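Local coordinates for protein maleylacetate reductase (Agrobacterium tumefaciens, PDB 3HL0) that reduces maleylacetate to 3-oxoadipate with NADH, very probably in gamma-resorcylate catabolism, as a member of the iron-containing alcohol dehydrogenase family, at residues A190-A204 and A217-V231. Sequence-based numbering, arbitrary orientation. Where two conformers were deposited one is given.
Sequences ASMMAVEGLRAMIEA and ARETALYGAWLCGTV
Met-193, Val-231 and Met-201 bury the most surface where helices 188-210 and 215-234 pack as an antiparallel helical hairpin in the all-helical C-terminal domain of the iron-containing alcohol dehydrogenase fold. The short segments run at 151° and approach to 7.8 Å between axes, a closeness permitted by Gly-197 facing Gly-224, with CA atoms 4.2 Å apart. At one end, selenomethionine Met-193 stretches out beyond CG across Thr-230, its SE 3.7 Å from Thr-230 CG2. Val-231 turns CG1 away from its own carbonyl carbon (chi1 -56°) and lays it against Met-193 CB (3.8 Å) and the carbonyl O of Ala-190, 3.4 Å from that O. Beyond the glycines, selenomethionine Met-201 is a knob in the hole formed by Ala-221, Gly-224, Ala-225 and Cys-228. Bends at chi2 and chi3 fold its chain back, bringing SE over the backbone of the partner helix and CE within 3.9 Å of Ala-221 CB. Met-201 also touches Met-174 of helix 163-180, so the knob joins three helices. At the far end of the contact Ala-204 CB packs on Thr-220 and Ala-221. On the more exposed flank, Leu-227 CD1 lies against Glu-196 CG, and the Tyr-223 ring stands nearly perpendicular to the Glu-196 carboxylate. Arg-199 grips this carboxylate side-on through NE and NH1, and its charge probably helps keep Glu-196 ionised; its NH2 also forms a salt bridge to Glu-203 OE2. Glu-196 OE2 thus accepts twice: from Arg-199 NH1, above the carboxylate plane, and from Tyr-223 OH, on its anti lone pair at 2.7 Å.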
loop_
_atom_site.group_PDB
_atom_site.type_symbol
_atom_site.label_atom_id
_atom_site.label_comp_id
_atom_site.label_asym_id
_atom_site.label_seq_id
_atom_site.Cartn_x
_atom_site.Cartn_y
_atom_site.Cartn_z
ATOM N N ALA A 190 -10.450 30.811 -4.439
ATOM C CA ALA A 190 -9.999 29.586 -3.765
ATOM C C ALA A 190 -11.008 29.242 -2.662
ATOM O O ALA A 190 -11.347 28.046 -2.494
ATOM C CB ALA A 190 -8.629 29.707 -3.171
ATOM N N SER A 191 -11.498 30.234 -1.922
ATOM C CA SER A 191 -12.480 29.916 -0.879
ATOM C C SER A 191 -13.787 29.341 -1.423
ATOM O O SER A 191 -14.321 28.352 -0.889
ATOM C CB SER A 191 -12.760 31.139 -0.005
ATOM O OG SER A 191 -11.606 31.489 0.745
HETATM N N MSE A 192 -14.317 29.936 -2.492
HETATM C CA MSE A 192 -15.526 29.384 -3.156
HETATM C C MSE A 192 -15.290 27.944 -3.685
HETATM O O MSE A 192 -16.139 27.072 -3.501
HETATM C CB MSE A 192 -16.033 30.374 -4.258
HETATM C CG MSE A 192 -16.432 29.798 -5.617
HETATM SE SE MSE A 192 -16.675 31.412 -6.745
HETATM C CE MSE A 192 -17.613 32.328 -5.381
HETATM N N MSE A 193 -14.146 27.699 -4.323
HETATM C CA MSE A 193 -13.824 26.354 -4.839
HETATM C C MSE A 193 -13.688 25.384 -3.661
HETATM O O MSE A 193 -14.128 24.237 -3.774
HETATM C CB MSE A 193 -12.534 26.342 -5.638
HETATM C CG MSE A 193 -12.707 27.113 -6.937
HETATM SE SE MSE A 193 -11.001 26.816 -7.956
HETATM C CE MSE A 193 -11.350 27.824 -9.512
ATOM N N ALA A 194 -13.087 25.848 -2.569
ATOM C CA ALA A 194 -12.906 24.949 -1.390
ATOM C C ALA A 194 -14.225 24.532 -0.804
ATOM O O ALA A 194 -14.418 23.351 -0.469
ATOM C CB ALA A 194 -12.013 25.639 -0.311
ATOM N N VAL A 195 -15.152 25.467 -0.648
ATOM C CA VAL A 195 -16.446 25.121 -0.072
ATOM C C VAL A 195 -17.186 24.148 -1.004
ATOM O O VAL A 195 -17.790 23.159 -0.560
ATOM C CB VAL A 195 -17.280 26.390 0.221
ATOM C CG1 VAL A 195 -18.682 25.972 0.676
ATOM C CG2 VAL A 195 -16.575 27.168 1.329
ATOM N N GLU A 196 -17.156 24.414 -2.306
ATOM C CA GLU A 196 -17.827 23.538 -3.261
ATOM C C GLU A 196 -17.179 22.138 -3.275
ATOM O O GLU A 196 -17.916 21.150 -3.348
ATOM C CB GLU A 196 -17.810 24.176 -4.644
ATOM C CG GLU A 196 -18.397 23.297 -5.737
ATOM C CD GLU A 196 -19.906 23.118 -5.700
ATOM O OE1 GLU A 196 -20.622 23.524 -4.750
ATOM O OE2 GLU A 196 -20.380 22.506 -6.680
ATOM N N GLY A 197 -15.838 22.066 -3.212
ATOM C CA GLY A 197 -15.136 20.777 -3.133
ATOM C C GLY A 197 -15.545 20.010 -1.886
ATOM O O GLY A 197 -15.811 18.809 -1.958
ATOM N N LEU A 198 -15.579 20.686 -0.747
ATOM C CA LEU A 198 -16.086 20.035 0.496
ATOM C C LEU A 198 -17.514 19.544 0.363
ATOM O O LEU A 198 -17.821 18.420 0.796
ATOM C CB LEU A 198 -15.955 21.030 1.670
ATOM C CG LEU A 198 -14.499 21.312 2.095
ATOM C CD1 LEU A 198 -14.397 22.618 2.898
ATOM C CD2 LEU A 198 -13.934 20.111 2.918
ATOM N N ARG A 199 -18.398 20.357 -0.214
ATOM C CA ARG A 199 -19.789 19.970 -0.367
ATOM C C ARG A 199 -19.932 18.717 -1.263
ATOM O O ARG A 199 -20.753 17.817 -0.990
ATOM C CB ARG A 199 -20.600 21.151 -0.923
ATOM C CG ARG A 199 -22.051 20.898 -0.931
ATOM C CD ARG A 199 -22.787 21.708 -2.039
ATOM N NE ARG A 199 -22.238 21.390 -3.359
ATOM C CZ ARG A 199 -22.518 20.296 -4.064
ATOM N NH1 ARG A 199 -21.937 20.092 -5.245
ATOM N NH2 ARG A 199 -23.385 19.403 -3.589
ATOM N N ALA A 200 -19.110 18.631 -2.310
ATOM C CA ALA A 200 -19.103 17.496 -3.217
ATOM C C ALA A 200 -18.605 16.235 -2.496
ATOM O O ALA A 200 -19.246 15.183 -2.623
ATOM C CB ALA A 200 -18.277 17.792 -4.455
HETATM N N MSE A 201 -17.526 16.353 -1.728
HETATM C CA MSE A 201 -16.970 15.155 -1.082
HETATM C C MSE A 201 -17.925 14.665 0.023
HETATM O O MSE A 201 -18.099 13.458 0.189
HETATM C CB MSE A 201 -15.579 15.418 -0.517
HETATM C CG MSE A 201 -14.577 16.081 -1.478
HETATM SE SE MSE A 201 -14.276 15.091 -3.139
HETATM C CE MSE A 201 -14.415 13.323 -2.304
ATOM N N ILE A 202 -18.542 15.597 0.762
ATOM C CA ILE A 202 -19.442 15.230 1.894
ATOM C C ILE A 202 -20.688 14.533 1.339
ATOM O O ILE A 202 -21.166 13.551 1.927
ATOM C CB ILE A 202 -19.735 16.451 2.779
ATOM C CG1 ILE A 202 -18.470 16.791 3.553
ATOM C CG2 ILE A 202 -20.855 16.213 3.775
ATOM C CD1 ILE A 202 -18.552 18.202 4.255
ATOM N N GLU A 203 -21.159 14.987 0.192
ATOM C CA GLU A 203 -22.274 14.339 -0.473
ATOM C C GLU A 203 -21.925 12.958 -1.025
ATOM O O GLU A 203 -22.700 11.981 -0.822
ATOM C CB GLU A 203 -22.793 15.241 -1.602
ATOM C CG GLU A 203 -24.001 14.647 -2.292
ATOM C CD GLU A 203 -24.622 15.615 -3.275
ATOM O OE1 GLU A 203 -24.366 15.469 -4.482
ATOM O OE2 GLU A 203 -25.361 16.528 -2.828
ATOM N N ALA A 204 -20.796 12.876 -1.728
ATOM C CA ALA A 204 -20.442 11.719 -2.544
ATOM C C ALA A 204 -19.851 10.575 -1.748
ATOM O O ALA A 204 -20.176 9.425 -2.041
ATOM C CB ALA A 204 -19.490 12.082 -3.685
ATOM N N ALA A 217 -22.183 9.027 -8.181
ATOM C CA ALA A 217 -21.426 9.364 -6.964
ATOM C C ALA A 217 -19.925 9.483 -7.249
ATOM O O ALA A 217 -19.248 10.364 -6.685
ATOM C CB ALA A 217 -21.705 8.336 -5.866
ATOM N N ARG A 218 -19.380 8.586 -8.075
ATOM C CA ARG A 218 -17.983 8.675 -8.490
ATOM C C ARG A 218 -17.686 9.988 -9.227
ATOM O O ARG A 218 -16.654 10.599 -8.995
ATOM C CB ARG A 218 -17.528 7.462 -9.322
ATOM C CG ARG A 218 -17.429 6.149 -8.497
ATOM C CD ARG A 218 -16.330 6.196 -7.434
ATOM N NE ARG A 218 -16.117 4.826 -6.947
ATOM C CZ ARG A 218 -15.145 4.457 -6.128
ATOM N NH1 ARG A 218 -14.296 5.355 -5.613
ATOM N NH2 ARG A 218 -15.025 3.162 -5.836
ATOM N N GLU A 219 -18.599 10.413 -10.101
ATOM C CA GLU A 219 -18.380 11.674 -10.804
ATOM C C GLU A 219 -18.294 12.828 -9.815
ATOM O O GLU A 219 -17.392 13.696 -9.940
ATOM C CB GLU A 219 -19.519 11.898 -11.828
ATOM C CG GLU A 219 -19.398 10.953 -13.017
ATOM C CD GLU A 219 -20.531 11.172 -14.007
ATOM O OE1 GLU A 219 -21.609 11.635 -13.583
ATOM O OE2 GLU A 219 -20.333 10.901 -15.200
ATOM N N THR A 220 -19.209 12.838 -8.861
ATOM C CA THR A 220 -19.300 13.921 -7.903
ATOM C C THR A 220 -18.019 13.923 -7.063
ATOM O O THR A 220 -17.433 14.985 -6.820
ATOM C CB THR A 220 -20.554 13.770 -7.039
ATOM O OG1 THR A 220 -21.693 13.885 -7.929
ATOM C CG2 THR A 220 -20.640 14.870 -6.016
ATOM N N ALA A 221 -17.582 12.743 -6.620
ATOM C CA ALA A 221 -16.352 12.750 -5.795
ATOM C C ALA A 221 -15.119 13.195 -6.593
ATOM O O ALA A 221 -14.239 13.865 -6.069
ATOM C CB ALA A 221 -16.095 11.369 -5.219
ATOM N N LEU A 222 -15.015 12.793 -7.856
ATOM C CA LEU A 222 -13.876 13.197 -8.654
ATOM C C LEU A 222 -13.873 14.726 -8.932
ATOM O O LEU A 222 -12.832 15.374 -8.915
ATOM C CB LEU A 222 -13.871 12.382 -9.942
ATOM C CG LEU A 222 -12.576 12.433 -10.724
ATOM C CD1 LEU A 222 -11.276 12.019 -9.948
ATOM C CD2 LEU A 222 -12.707 11.529 -11.946
ATOM N N TYR A 223 -15.061 15.265 -9.216
ATOM C CA TYR A 223 -15.227 16.703 -9.355
ATOM C C TYR A 223 -14.771 17.399 -8.061
ATOM O O TYR A 223 -14.032 18.393 -8.131
ATOM C CB TYR A 223 -16.694 16.959 -9.608
ATOM C CG TYR A 223 -17.203 18.363 -9.364
ATOM C CD1 TYR A 223 -16.855 19.399 -10.239
ATOM C CD2 TYR A 223 -18.030 18.630 -8.284
ATOM C CE1 TYR A 223 -17.345 20.703 -10.011
ATOM C CE2 TYR A 223 -18.542 19.911 -8.050
ATOM C CZ TYR A 223 -18.184 20.931 -8.941
ATOM O OH TYR A 223 -18.693 22.187 -8.744
ATOM N N GLY A 224 -15.190 16.886 -6.906
ATOM C CA GLY A 224 -14.754 17.488 -5.638
ATOM C C GLY A 224 -13.237 17.418 -5.530
ATOM O O GLY A 224 -12.592 18.392 -5.090
ATOM N N ALA A 225 -12.642 16.285 -5.898
ATOM C CA ALA A 225 -11.189 16.124 -5.804
ATOM C C ALA A 225 -10.416 17.127 -6.654
ATOM O O ALA A 225 -9.377 17.684 -6.264
ATOM C CB ALA A 225 -10.800 14.654 -6.160
ATOM N N TRP A 226 -10.966 17.406 -7.828
ATOM C CA TRP A 226 -10.398 18.434 -8.698
ATOM C C TRP A 226 -10.403 19.811 -8.051
ATOM O O TRP A 226 -9.361 20.492 -8.040
ATOM C CB TRP A 226 -11.182 18.437 -10.022
ATOM C CG TRP A 226 -10.900 19.634 -10.880
ATOM C CD1 TRP A 226 -9.681 20.111 -11.272
ATOM C CD2 TRP A 226 -11.896 20.488 -11.467
ATOM N NE1 TRP A 226 -9.873 21.242 -12.099
ATOM C CE2 TRP A 226 -11.218 21.463 -12.222
ATOM C CE3 TRP A 226 -13.293 20.496 -11.432
ATOM C CZ2 TRP A 226 -11.920 22.446 -12.948
ATOM C CZ3 TRP A 226 -13.987 21.484 -12.134
ATOM C CH2 TRP A 226 -13.291 22.441 -12.864
ATOM N N LEU A 227 -11.536 20.207 -7.476
ATOM C CA LEU A 227 -11.580 21.526 -6.824
ATOM C C LEU A 227 -10.647 21.556 -5.623
ATOM O O LEU A 227 -9.977 22.555 -5.380
ATOM C CB LEU A 227 -13.022 21.833 -6.388
ATOM C CG LEU A 227 -13.979 21.985 -7.578
ATOM C CD1 LEU A 227 -15.363 22.245 -7.025
ATOM C CD2 LEU A 227 -13.551 23.127 -8.477
ATOM N N CYS A 228 -10.613 20.461 -4.845
ATOM C CA CYS A 228 -9.737 20.433 -3.672
ATOM C C CYS A 228 -8.263 20.492 -4.074
ATOM O O CYS A 228 -7.468 21.191 -3.443
ATOM C CB CYS A 228 -10.010 19.132 -2.874
ATOM S SG CYS A 228 -11.623 19.130 -2.023
ATOM N N GLY A 229 -7.883 19.777 -5.138
ATOM C CA GLY A 229 -6.508 19.857 -5.604
ATOM C C GLY A 229 -6.154 21.224 -6.133
ATOM O O GLY A 229 -5.015 21.670 -5.979
ATOM N N THR A 230 -7.115 21.886 -6.752
ATOM C CA THR A 230 -6.861 23.194 -7.359
ATOM C C THR A 230 -6.482 24.169 -6.252
ATOM O O THR A 230 -5.530 24.937 -6.404
ATOM C CB THR A 230 -8.053 23.677 -8.161
ATOM O OG1 THR A 230 -8.295 22.739 -9.234
ATOM C CG2 THR A 230 -7.783 25.068 -8.761
ATOM N N VAL A 231 -7.185 24.108 -5.131
ATOM C CA VAL A 231 -6.822 25.064 -4.078
ATOM C C VAL A 231 -5.537 24.688 -3.348
ATOM O O VAL A 231 -4.791 25.590 -2.946
ATOM C CB VAL A 231 -7.993 25.366 -3.118
ATOM C CG1 VAL A 231 -9.200 25.862 -3.930
ATOM C CG2 VAL A 231 -8.385 24.112 -2.275
#